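Local coordinates for peptidase S9 prolyl oligopeptidase catalytic domain-containing protein (Pyrococcus horikoshii, PDB 4HXF) that probably cleaves peptides as a hexameric, self-compartmentalizing serine protease with a beta-propeller and an alpha/beta-hydrolase domain, its active site holding a chloromethyl ketone inhibitor in this structure, at residues I177-D181 with S182-S186; F425-R428 with V429-R432; Q439-L442 with N443-E447; Y558-L561 with K562-K566. All blocks are in the same frame, centred on the assembly; numbering follows the deposited sequence.

Contact 1 (I177-D181 with S182-S186); sequences IWHGD and SIVVS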
loop_
_atom_site.group_PDB
_atom_site.type_symbol
_atom_site.label_atom_id
_atom_site.label_comp_id
_atom_site.label_asym_id
_atom_site.label_seq_id
_atom_site.Cartn_x
_atom_site.Cartn_y
_atom_site.Cartn_z
ATOM N N ILE A 177 -37.647 -23.009 1.893
ATOM C CA ILE A 177 -37.849 -23.194 0.472
ATOM C C ILE A 177 -39.063 -22.415 -0.010
ATOM O O ILE A 177 -40.034 -22.209 0.730
ATOM C CB ILE A 177 -37.954 -24.672 0.050
ATOM C CG1 ILE A 177 -39.143 -25.334 0.738
ATOM C CG2 ILE A 177 -36.662 -25.430 0.422
ATOM C CD1 ILE A 177 -39.587 -26.617 0.084
ATOM N N TRP A 178 -39.079 -22.092 -1.283
ATOM C CA TRP A 178 -40.315 -21.654 -1.889
ATOM C C TRP A 178 -41.372 -22.746 -2.025
ATOM O O TRP A 178 -41.078 -23.871 -2.352
ATOM C CB TRP A 178 -40.087 -21.081 -3.278
ATOM C CG TRP A 178 -39.373 -19.734 -3.357
ATOM C CD1 TRP A 178 -38.123 -19.496 -3.833
ATOM C CD2 TRP A 178 -39.921 -18.456 -2.991
ATOM N NE1 TRP A 178 -37.841 -18.212 -3.863
ATOM C CE2 TRP A 178 -38.858 -17.490 -3.333
ATOM C CE3 TRP A 178 -41.084 -18.020 -2.369
ATOM C CZ2 TRP A 178 -38.988 -16.172 -3.085
ATOM C CZ3 TRP A 178 -41.253 -16.644 -2.176
ATOM C CH2 TRP A 178 -40.197 -15.747 -2.499
ATOM N N HIS A 179 -42.628 -22.340 -1.842
ATOM C CA HIS A 179 -43.767 -23.170 -2.174
ATOM C C HIS A 179 -44.763 -22.244 -2.835
ATOM O O HIS A 179 -45.606 -21.587 -2.192
ATOM C CB HIS A 179 -44.327 -23.858 -0.929
ATOM C CG HIS A 179 -45.514 -24.770 -1.244
ATOM N ND1 HIS A 179 -45.411 -25.833 -2.049
ATOM C CD2 HIS A 179 -46.857 -24.751 -0.760
ATOM C CE1 HIS A 179 -46.637 -26.409 -2.187
ATOM N NE2 HIS A 179 -47.514 -25.757 -1.375
ATOM N N GLY A 180 -44.617 -22.141 -4.149
ATOM C CA GLY A 180 -45.400 -21.157 -4.921
ATOM C C GLY A 180 -44.981 -19.768 -4.432
ATOM O O GLY A 180 -43.756 -19.463 -4.411
ATOM N N ASP A 181 -45.921 -18.960 -3.948
ATOM C CA ASP A 181 -45.656 -17.607 -3.382
ATOM C C ASP A 181 -45.478 -17.546 -1.867
ATOM O O ASP A 181 -45.251 -16.464 -1.282
ATOM C CB ASP A 181 -46.751 -16.579 -3.787
ATOM C CG ASP A 181 -46.578 -16.105 -5.187
ATOM O OD1 ASP A 181 -45.417 -16.075 -5.665
ATOM O OD2 ASP A 181 -47.616 -15.954 -5.840
ATOM N N SER A 182 -45.515 -18.735 -1.242
ATOM C CA SER A 182 -45.178 -18.880 0.166
ATOM C C SER A 182 -43.835 -19.449 0.385
ATOM O O SER A 182 -43.169 -19.875 -0.551
ATOM C CB SER A 182 -46.252 -19.809 0.839
ATOM O OG SER A 182 -47.544 -19.252 0.627
ATOM N N ILE A 183 -43.352 -19.368 1.610
ATOM C CA ILE A 183 -42.121 -19.952 1.974
ATOM C C ILE A 183 -42.370 -21.027 3.081
ATOM O O ILE A 183 -43.088 -20.758 4.051
ATOM C CB ILE A 183 -41.130 -18.910 2.533
ATOM C CG1 ILE A 183 -40.823 -17.829 1.458
ATOM C CG2 ILE A 183 -39.834 -19.541 3.010
ATOM C CD1 ILE A 183 -40.115 -16.619 2.051
ATOM N N VAL A 184 -41.864 -22.244 2.859
ATOM C CA VAL A 184 -41.954 -23.332 3.879
ATOM C C VAL A 184 -40.704 -23.253 4.718
ATOM O O VAL A 184 -39.543 -23.337 4.210
ATOM C CB VAL A 184 -42.104 -24.734 3.263
ATOM C CG1 VAL A 184 -42.370 -25.766 4.345
ATOM C CG2 VAL A 184 -43.265 -24.780 2.297
ATOM N N VAL A 185 -40.906 -23.046 5.992
ATOM C CA VAL A 185 -39.833 -22.786 6.929
ATOM C C VAL A 185 -39.685 -23.904 7.917
ATOM O O VAL A 185 -40.652 -24.194 8.620
ATOM C CB VAL A 185 -39.967 -21.435 7.672
ATOM C CG1 VAL A 185 -38.804 -21.124 8.646
ATOM C CG2 VAL A 185 -40.151 -20.238 6.586
ATOM N N SER A 186 -38.514 -24.538 7.996
ATOM C CA SER A 186 -38.286 -25.688 8.916
ATOM C C SER A 186 -37.360 -25.226 10.034
ATOM O O SER A 186 -36.253 -24.715 9.731
ATOM C CB SER A 186 -37.708 -26.905 8.157
ATOM O OG SER A 186 -38.551 -27.272 7.070
#
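Trp178 and Ile183 face each other across a tight beta hairpin. Strands 175-179 and 182-188 are the first two strands of a four-stranded antiparallel blade of the beta-propeller. They are joined by a type II' turn from His179 to Ser182, with Gly180 at positive phi. The Trp178 side chain leaves its CB with CG beside the backbone N (chi1 -71°), and this turns the CE3 edge of the six-membered ring toward strand 182-188. Its CE3 comes to 3.3 Å from Ser182 O, which lies at the ring edge near the ring plane. CE3 and CZ3 both meet Ile183 CG1, each at 3.8 Å. The indole also packs on Arg117 and Leu119 of strand 117-124. With an alanine in place of the indole, Ile183 CG1 and Leu119 would probably be left with a gap beside them, and Ser182 O without its neighbour at the ring edge. On the other face of the hairpin, Ile177, His179 and Val184 gather. Ile177 CG1 lies alongside Val184 CB at 3.9 Å. His179 CB touches Val184 CG2, while its ND1 is hydrogen-bonded to Ser224 OG. Asp181 OD1, at the turn, forms a salt bridge with Arg117 NH2. Four backbone bonds close the ladder. The straightest runs from His179 N to Ser182 O at 2.8 Å, with an angle of 172° at the hydrogen, and its donor stands above the carbonyl plane.

Contact 2 (F425-R428 with V429-R432); sequences FALR and VLER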
loop_
_atom_site.group_PDB
_atom_site.type_symbol
_atom_site.label_atom_id
_atom_site.label_comp_id
_atom_site.label_asym_id
_atom_site.label_seq_id
_atom_site.Cartn_x
_atom_site.Cartn_y
_atom_site.Cartn_z
ATOM N N PHE A 425 -29.745 -53.112 10.455
ATOM C CA PHE A 425 -28.252 -53.281 10.324
ATOM C C PHE A 425 -27.527 -52.055 10.778
ATOM O O PHE A 425 -26.486 -52.133 11.505
ATOM C CB PHE A 425 -27.931 -53.598 8.862
ATOM C CG PHE A 425 -26.453 -53.794 8.561
ATOM C CD1 PHE A 425 -25.918 -55.049 8.606
ATOM C CD2 PHE A 425 -25.682 -52.776 8.100
ATOM C CE1 PHE A 425 -24.575 -55.286 8.298
ATOM C CE2 PHE A 425 -24.399 -53.033 7.728
ATOM C CZ PHE A 425 -23.852 -54.247 7.819
ATOM N N ALA A 426 -28.076 -50.871 10.399
ATOM C CA ALA A 426 -27.513 -49.613 10.926
ATOM C C ALA A 426 -27.622 -49.427 12.414
ATOM O O ALA A 426 -26.691 -48.998 13.087
ATOM C CB ALA A 426 -28.153 -48.428 10.213
ATOM N N LEU A 427 -28.745 -49.813 12.970
ATOM C CA LEU A 427 -29.017 -49.590 14.391
ATOM C C LEU A 427 -28.302 -50.557 15.313
ATOM O O LEU A 427 -28.192 -50.313 16.513
ATOM C CB LEU A 427 -30.509 -49.621 14.648
ATOM C CG LEU A 427 -31.292 -48.507 13.899
ATOM C CD1 LEU A 427 -32.776 -48.580 14.226
ATOM C CD2 LEU A 427 -30.766 -47.055 14.193
ATOM N N ARG A 428 -27.776 -51.614 14.734
ATOM C CA ARG A 428 -27.052 -52.600 15.574
ATOM C C ARG A 428 -25.876 -52.006 16.367
ATOM O O ARG A 428 -25.497 -52.639 17.362
ATOM C CB ARG A 428 -26.452 -53.753 14.689
ATOM C CG ARG A 428 -27.499 -54.748 14.341
ATOM C CD ARG A 428 -27.010 -55.754 13.381
ATOM N NE ARG A 428 -27.927 -56.851 12.975
ATOM C CZ ARG A 428 -27.964 -58.052 13.547
ATOM N NH1 ARG A 428 -27.272 -58.365 14.636
ATOM N NH2 ARG A 428 -28.722 -58.953 13.046
ATOM N N VAL A 429 -25.253 -50.947 15.866
ATOM C CA VAL A 429 -24.044 -50.368 16.447
ATOM C C VAL A 429 -24.370 -49.586 17.712
ATOM O O VAL A 429 -23.481 -49.332 18.510
ATOM C CB VAL A 429 -23.202 -49.525 15.425
ATOM C CG1 VAL A 429 -23.962 -48.205 15.096
ATOM C CG2 VAL A 429 -21.782 -49.267 15.987
ATOM N N LEU A 430 -25.654 -49.153 17.862
ATOM C CA LEU A 430 -25.964 -48.183 18.973
ATOM C C LEU A 430 -25.714 -48.927 20.343
ATOM O O LEU A 430 -26.106 -50.087 20.557
ATOM C CB LEU A 430 -27.421 -47.722 18.902
ATOM C CG LEU A 430 -27.851 -46.981 17.587
ATOM C CD1 LEU A 430 -29.250 -46.431 17.809
ATOM C CD2 LEU A 430 -26.864 -45.920 17.146
ATOM N N GLU A 431 -24.944 -48.234 21.180
ATOM C CA GLU A 431 -24.475 -48.704 22.472
ATOM C C GLU A 431 -23.479 -49.846 22.356
ATOM O O GLU A 431 -23.145 -50.460 23.356
ATOM C CB GLU A 431 -25.633 -49.091 23.478
ATOM C CG GLU A 431 -26.627 -47.948 23.676
ATOM C CD GLU A 431 -27.624 -48.299 24.772
ATOM O OE1 GLU A 431 -28.767 -48.600 24.390
ATOM O OE2 GLU A 431 -27.262 -48.407 25.974
ATOM N N ARG A 432 -22.994 -50.132 21.148
ATOM C CA ARG A 432 -22.092 -51.273 20.893
ATOM C C ARG A 432 -20.871 -50.915 20.087
ATOM O O ARG A 432 -20.248 -51.765 19.446
ATOM C CB ARG A 432 -22.853 -52.441 20.180
ATOM C CG ARG A 432 -24.139 -52.860 20.807
ATOM C CD ARG A 432 -23.896 -53.590 22.022
ATOM N NE ARG A 432 -23.396 -54.990 21.792
ATOM C CZ ARG A 432 -23.069 -55.718 22.870
ATOM N NH1 ARG A 432 -23.218 -55.177 24.113
ATOM N NH2 ARG A 432 -22.469 -56.879 22.755
HETATM O O HOH W 1 -27.932 -51.518 19.185
#
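Val429 tucks back against Ala426, just beyond helix 423-427. Its CG1 sits between the backbone N and the carbonyl carbon (chi1 71°). From there CG1 comes to 3.5 Å from Ala426 O. It also packs on Pro388. Leu430 comes next and closes a type I beta turn that starts at Leu427. Leu430 N donates to Leu427 O at 3.1 Å, and the donor stands well above the carbonyl plane. The two leucines lie side by side and point the same way, with Leu427 CD2 4.0 Å from Leu430 CD1. Leu430 CG also lies 3.5 Å from Leu427 O. A water molecule spans the same turn: it lies within hydrogen-bonding distance of Leu427 O (2.9 Å) and Leu430 O (2.7 Å), though it has more acceptors in reach than protons. Leu427 O thus takes the Leu430 N-H and probably shares the water. Glu431 takes positive phi in a second turn, of type II, from Val429 to Arg432. Arg432 N bonds to Val429 O and closes it. The Arg432 chain bends, and its CG lies 3.7 Å from Arg428 O before the guanidinium leads off to a salt bridge with Glu436. Arg428 pairs with Asp360 and packs on Leu361 of strand 361-368. Leu430 rests on Glu510 and Val511 of helix 504-511, and this loop of the alpha/beta-hydrolase domain links helix 423-427 to helix 436-451.

Contact 3 (Q439-L442 with N443-E447); sequences QDIL and NGIEE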
loop_
_atom_site.group_PDB
_atom_site.type_symbol
_atom_site.label_atom_id
_atom_site.label_comp_id
_atom_site.label_asym_id
_atom_site.label_seq_id
_atom_site.Cartn_x
_atom_site.Cartn_y
_atom_site.Cartn_z
ATOM N N GLN A 439 -15.426 -56.621 15.473
ATOM C CA GLN A 439 -15.367 -58.027 15.080
ATOM C C GLN A 439 -15.603 -58.199 13.629
ATOM O O GLN A 439 -14.969 -59.075 12.985
ATOM C CB GLN A 439 -16.344 -58.883 15.938
ATOM C CG GLN A 439 -15.947 -58.882 17.449
ATOM C CD GLN A 439 -14.507 -59.378 17.743
ATOM O OE1 GLN A 439 -14.086 -60.410 17.225
ATOM N NE2 GLN A 439 -13.744 -58.614 18.560
ATOM N N ASP A 440 -16.554 -57.444 13.057
ATOM C CA ASP A 440 -16.835 -57.536 11.605
ATOM C C ASP A 440 -15.591 -57.172 10.794
ATOM O O ASP A 440 -15.264 -57.828 9.797
ATOM C CB ASP A 440 -17.973 -56.602 11.179
ATOM C CG ASP A 440 -19.361 -56.988 11.753
ATOM O OD1 ASP A 440 -19.579 -58.131 12.140
ATOM O OD2 ASP A 440 -20.150 -56.039 11.857
ATOM N N ILE A 441 -14.868 -56.147 11.220
ATOM C CA ILE A 441 -13.637 -55.693 10.550
ATOM C C ILE A 441 -12.561 -56.819 10.631
ATOM O O ILE A 441 -12.056 -57.258 9.602
ATOM C CB ILE A 441 -13.148 -54.362 11.124
ATOM C CG1 ILE A 441 -14.154 -53.262 10.721
ATOM C CG2 ILE A 441 -11.733 -54.072 10.570
ATOM C CD1 ILE A 441 -13.915 -51.984 11.586
ATOM N N LEU A 442 -12.382 -57.382 11.834
ATOM C CA LEU A 442 -11.471 -58.529 11.979
ATOM C C LEU A 442 -11.825 -59.733 11.125
ATOM O O LEU A 442 -10.971 -60.355 10.469
ATOM C CB LEU A 442 -11.314 -58.950 13.417
ATOM C CG LEU A 442 -10.777 -57.896 14.382
ATOM C CD1 LEU A 442 -10.739 -58.505 15.747
ATOM C CD2 LEU A 442 -9.341 -57.443 13.970
ATOM N N ASN A 443 -13.127 -60.027 11.056
ATOM C CA ASN A 443 -13.570 -61.173 10.263
ATOM C C ASN A 443 -13.403 -60.921 8.745
ATOM O O ASN A 443 -13.098 -61.851 8.003
ATOM C CB ASN A 443 -15.046 -61.511 10.622
ATOM C CG ASN A 443 -15.130 -62.235 11.981
ATOM O OD1 ASN A 443 -14.216 -62.993 12.327
ATOM N ND2 ASN A 443 -16.195 -62.028 12.747
ATOM N N GLY A 444 -13.583 -59.665 8.329
ATOM C CA GLY A 444 -13.344 -59.294 6.959
ATOM C C GLY A 444 -11.914 -59.429 6.556
ATOM O O GLY A 444 -11.574 -59.940 5.496
ATOM N N ILE A 445 -11.066 -58.987 7.446
ATOM C CA ILE A 445 -9.615 -59.104 7.213
ATOM C C ILE A 445 -9.234 -60.557 7.125
ATOM O O ILE A 445 -8.474 -60.950 6.264
ATOM C CB ILE A 445 -8.812 -58.438 8.365
ATOM C CG1 ILE A 445 -9.041 -56.992 8.417
ATOM C CG2 ILE A 445 -7.283 -58.775 8.244
ATOM C CD1 ILE A 445 -8.517 -56.347 9.694
ATOM N N GLU A 446 -9.766 -61.434 7.972
ATOM C CA GLU A 446 -9.458 -62.841 8.006
ATOM C C GLU A 446 -9.873 -63.503 6.713
ATOM O O GLU A 446 -9.064 -64.259 6.126
ATOM C CB GLU A 446 -10.109 -63.515 9.200
ATOM C CG GLU A 446 -9.744 -64.951 9.370
ATOM C CD GLU A 446 -10.577 -65.652 10.495
ATOM O OE1 GLU A 446 -10.187 -66.809 10.806
ATOM O OE2 GLU A 446 -11.609 -65.084 11.000
ATOM N N GLU A 447 -10.992 -63.096 6.160
ATOM C CA GLU A 447 -11.423 -63.688 4.911
ATOM C C GLU A 447 -10.583 -63.199 3.719
ATOM O O GLU A 447 -10.180 -64.001 2.867
ATOM C CB GLU A 447 -12.910 -63.449 4.665
ATOM C CG GLU A 447 -13.447 -63.954 3.303
ATOM C CD GLU A 447 -13.333 -65.462 3.029
ATOM O OE1 GLU A 447 -13.659 -65.842 1.898
ATOM O OE2 GLU A 447 -12.868 -66.235 3.933
HETATM O O HOH W 2 -15.900 -62.577 15.930
#
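Asn443 packs its side chain back along the helix against Gln439, one turn earlier. Its CG lies beside the backbone N (chi1 -76°), which sets a face of the amide against Gln439 O. Asn443 CB and CG come to 3.4 and 3.3 Å from Gln439 O. That oxygen takes its hydrogen bond from Asn443 N, at 2.8 Å. A water joins the two side-chain amides: it donates to Gln439 OE1 and accepts from Asn443 ND2 at 3.2 Å. The amide nitrogen also bonds to Ser358 OG, which in turn binds Asp440 OD1.

Leu442 meets the next turn mainly through its backbone. Leu442 O accepts from Glu446 N and lies 3.5 Å from Glu446 CB. Its CD2 is a loose 4.5 Å from Ile445 CD1.

Ile445 belongs to the buried side of the helix. Its CG1 lies 3.3 Å from Ile441 O. Farther out, its CD1 meets Ile441 CG2 at 4.0 Å, the two chains crossing at a slant. Ile445 N donates to that same Ile441 oxygen, nearly in line with the carbonyl bond. Ile441 packs on Val384 and Ile445 on Val382, both in strand 378-384 of the central hydrolase sheet.

The chemistry divides helix 436-451 by side. Isoleucines set it apolar against the sheet. Asp440 has a salt bridge to Arg416 as well as its serine, so its carboxylate is probably held charged. Asn443 and Asp440 together tie the helix to the end of strand 352-358 through one serine hydroxyl.

Contact 4 (Y558-L561 with K562-K566); sequences YHVL and KDLGK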
loop_
_atom_site.group_PDB
_atom_site.type_symbol
_atom_site.label_atom_id
_atom_site.label_comp_id
_atom_site.label_asym_id
_atom_site.label_seq_id
_atom_site.Cartn_x
_atom_site.Cartn_y
_atom_site.Cartn_z
ATOM N N TYR A 558 -2.682 -38.856 22.448
ATOM C CA TYR A 558 -1.274 -38.585 22.251
ATOM C C TYR A 558 -0.510 -38.392 23.573
ATOM O O TYR A 558 0.487 -39.131 23.852
ATOM C CB TYR A 558 -1.080 -37.352 21.372
ATOM C CG TYR A 558 0.403 -36.993 21.197
ATOM C CD1 TYR A 558 1.234 -37.729 20.371
ATOM C CD2 TYR A 558 0.970 -36.016 21.960
ATOM C CE1 TYR A 558 2.593 -37.448 20.282
ATOM C CE2 TYR A 558 2.319 -35.739 21.927
ATOM C CZ TYR A 558 3.130 -36.467 21.056
ATOM O OH TYR A 558 4.488 -36.258 20.973
ATOM N N HIS A 559 -0.979 -37.466 24.440
ATOM C CA HIS A 559 -0.267 -37.263 25.704
ATOM C C HIS A 559 -0.190 -38.492 26.614
ATOM O O HIS A 559 0.828 -38.783 27.252
ATOM C CB HIS A 559 -0.888 -36.111 26.519
ATOM C CG HIS A 559 -0.638 -34.747 25.989
ATOM N ND1 HIS A 559 -1.405 -33.659 26.322
ATOM C CD2 HIS A 559 0.479 -34.218 25.258
ATOM C CE1 HIS A 559 -0.794 -32.506 25.783
ATOM N NE2 HIS A 559 0.338 -32.876 25.171
ATOM N N VAL A 560 -1.342 -39.191 26.682
ATOM C CA VAL A 560 -1.444 -40.364 27.550
ATOM C C VAL A 560 -0.569 -41.456 27.004
ATOM O O VAL A 560 0.153 -42.121 27.783
ATOM C CB VAL A 560 -2.894 -40.788 27.778
ATOM C CG1 VAL A 560 -2.933 -42.203 28.317
ATOM C CG2 VAL A 560 -3.651 -39.761 28.665
ATOM N N LEU A 561 -0.591 -41.694 25.707
ATOM C CA LEU A 561 0.344 -42.695 25.097
ATOM C C LEU A 561 1.833 -42.321 25.337
ATOM O O LEU A 561 2.630 -43.185 25.721
ATOM C CB LEU A 561 0.012 -42.883 23.560
ATOM C CG LEU A 561 -1.274 -43.601 23.239
ATOM C CD1 LEU A 561 -1.589 -43.296 21.791
ATOM C CD2 LEU A 561 -1.140 -45.090 23.564
ATOM N N LYS A 562 2.193 -41.051 25.269
ATOM C CA LYS A 562 3.529 -40.651 25.569
ATOM C C LYS A 562 3.839 -40.867 27.079
ATOM O O LYS A 562 4.954 -41.283 27.421
ATOM C CB LYS A 562 3.729 -39.163 25.219
ATOM C CG LYS A 562 3.790 -38.913 23.703
ATOM C CD LYS A 562 4.986 -39.480 22.949
ATOM C CE LYS A 562 6.214 -39.004 23.462
ATOM N NZ LYS A 562 7.446 -39.555 22.657
ATOM N N ASP A 563 2.848 -40.632 27.948
ATOM C CA ASP A 563 3.026 -40.787 29.414
ATOM C C ASP A 563 3.325 -42.267 29.733
ATOM O O ASP A 563 3.931 -42.590 30.737
ATOM C CB ASP A 563 1.773 -40.377 30.142
ATOM C CG ASP A 563 2.000 -39.934 31.572
ATOM O OD1 ASP A 563 3.113 -39.540 31.932
ATOM O OD2 ASP A 563 1.021 -39.992 32.347
ATOM N N LEU A 564 2.889 -43.143 28.780
ATOM C CA LEU A 564 3.029 -44.608 28.908
ATOM C C LEU A 564 4.212 -45.112 28.079
ATOM O O LEU A 564 4.427 -46.341 27.960
ATOM C CB LEU A 564 1.713 -45.304 28.603
ATOM C CG LEU A 564 0.588 -45.020 29.562
ATOM C CD1 LEU A 564 -0.777 -45.515 28.996
ATOM C CD2 LEU A 564 0.830 -45.613 30.955
ATOM N N GLY A 565 5.048 -44.208 27.564
ATOM C CA GLY A 565 6.268 -44.634 26.847
ATOM C C GLY A 565 6.029 -45.196 25.446
ATOM O O GLY A 565 6.945 -45.800 24.886
ATOM N N LYS A 566 4.915 -44.899 24.806
ATOM C CA LYS A 566 4.617 -45.455 23.459
ATOM C C LYS A 566 5.209 -44.576 22.367
ATOM O O LYS A 566 5.424 -43.397 22.568
ATOM C CB LYS A 566 3.118 -45.518 23.295
ATOM C CG LYS A 566 2.349 -46.227 24.438
ATOM C CD LYS A 566 2.754 -47.663 24.663
ATOM C CE LYS A 566 1.840 -48.347 25.649
ATOM N NZ LYS A 566 2.206 -49.787 25.775
#
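Tyr558 and Lys562 lie side by side, one helical turn apart, and point the same way. Lys562 CG sits over one face of the phenol ring, offset toward the rim, in a CH-pi contact 3.9 Å from the centroid. The lysine chain bends at chi2 and chi3, which keeps CD 3.8 Å from Tyr558 OH. Both tips end on another chain: Tyr558 OH bonds to Asp136 O and Lys562 NZ to Asp135 O of the second subunit. A leucine in place of Tyr558 would probably leave that Asp136 carbonyl without its hydroxyl partner and Lys562 without a flat face to lie on. Val560 and Leu564 also run alongside each other, CG1 to CD1 at 4.0 Å. Here helix 552-563, the helix of a beta-alpha-beta unit, ends in a Schellman motif. Gly565 is its C-prime residue, with positive phi. Lys566 N donates to Leu561 O at 3.0 Å, and Gly565 N to Lys562 O. The Leu561 and Lys566 side chains cross at about a right angle, Leu561 CD2 meeting Lys566 CG at 3.8 Å. Lys566 NZ bonds to Val534 O and Lys532 O. Asp563 OD2 forms a salt bridge with Lys509 NZ and a hydrogen bond with Tyr498 OH, both of the second subunit.

How the contacts relate
Contact 1 stands apart in the propeller, its centre about 49 Å from that of contact 3 and about 54 Å from that of contact 4. It is also the only one built on a strand ladder. The other three belong to the hydrolase domain. Contacts 2 and 3 are neighbours in sequence and space, with nearest atoms about 6 Å apart, and Arg416 lies close to both. Contact 2 is two successive turns, the first with a water at its carbonyls, whereas contact 3 is regular helix. All four are partly buried, but contact 3 turns its isoleucines to the central sheet, while contact 4, also helical, lies at the subunit surface, with polar tips reaching another chain.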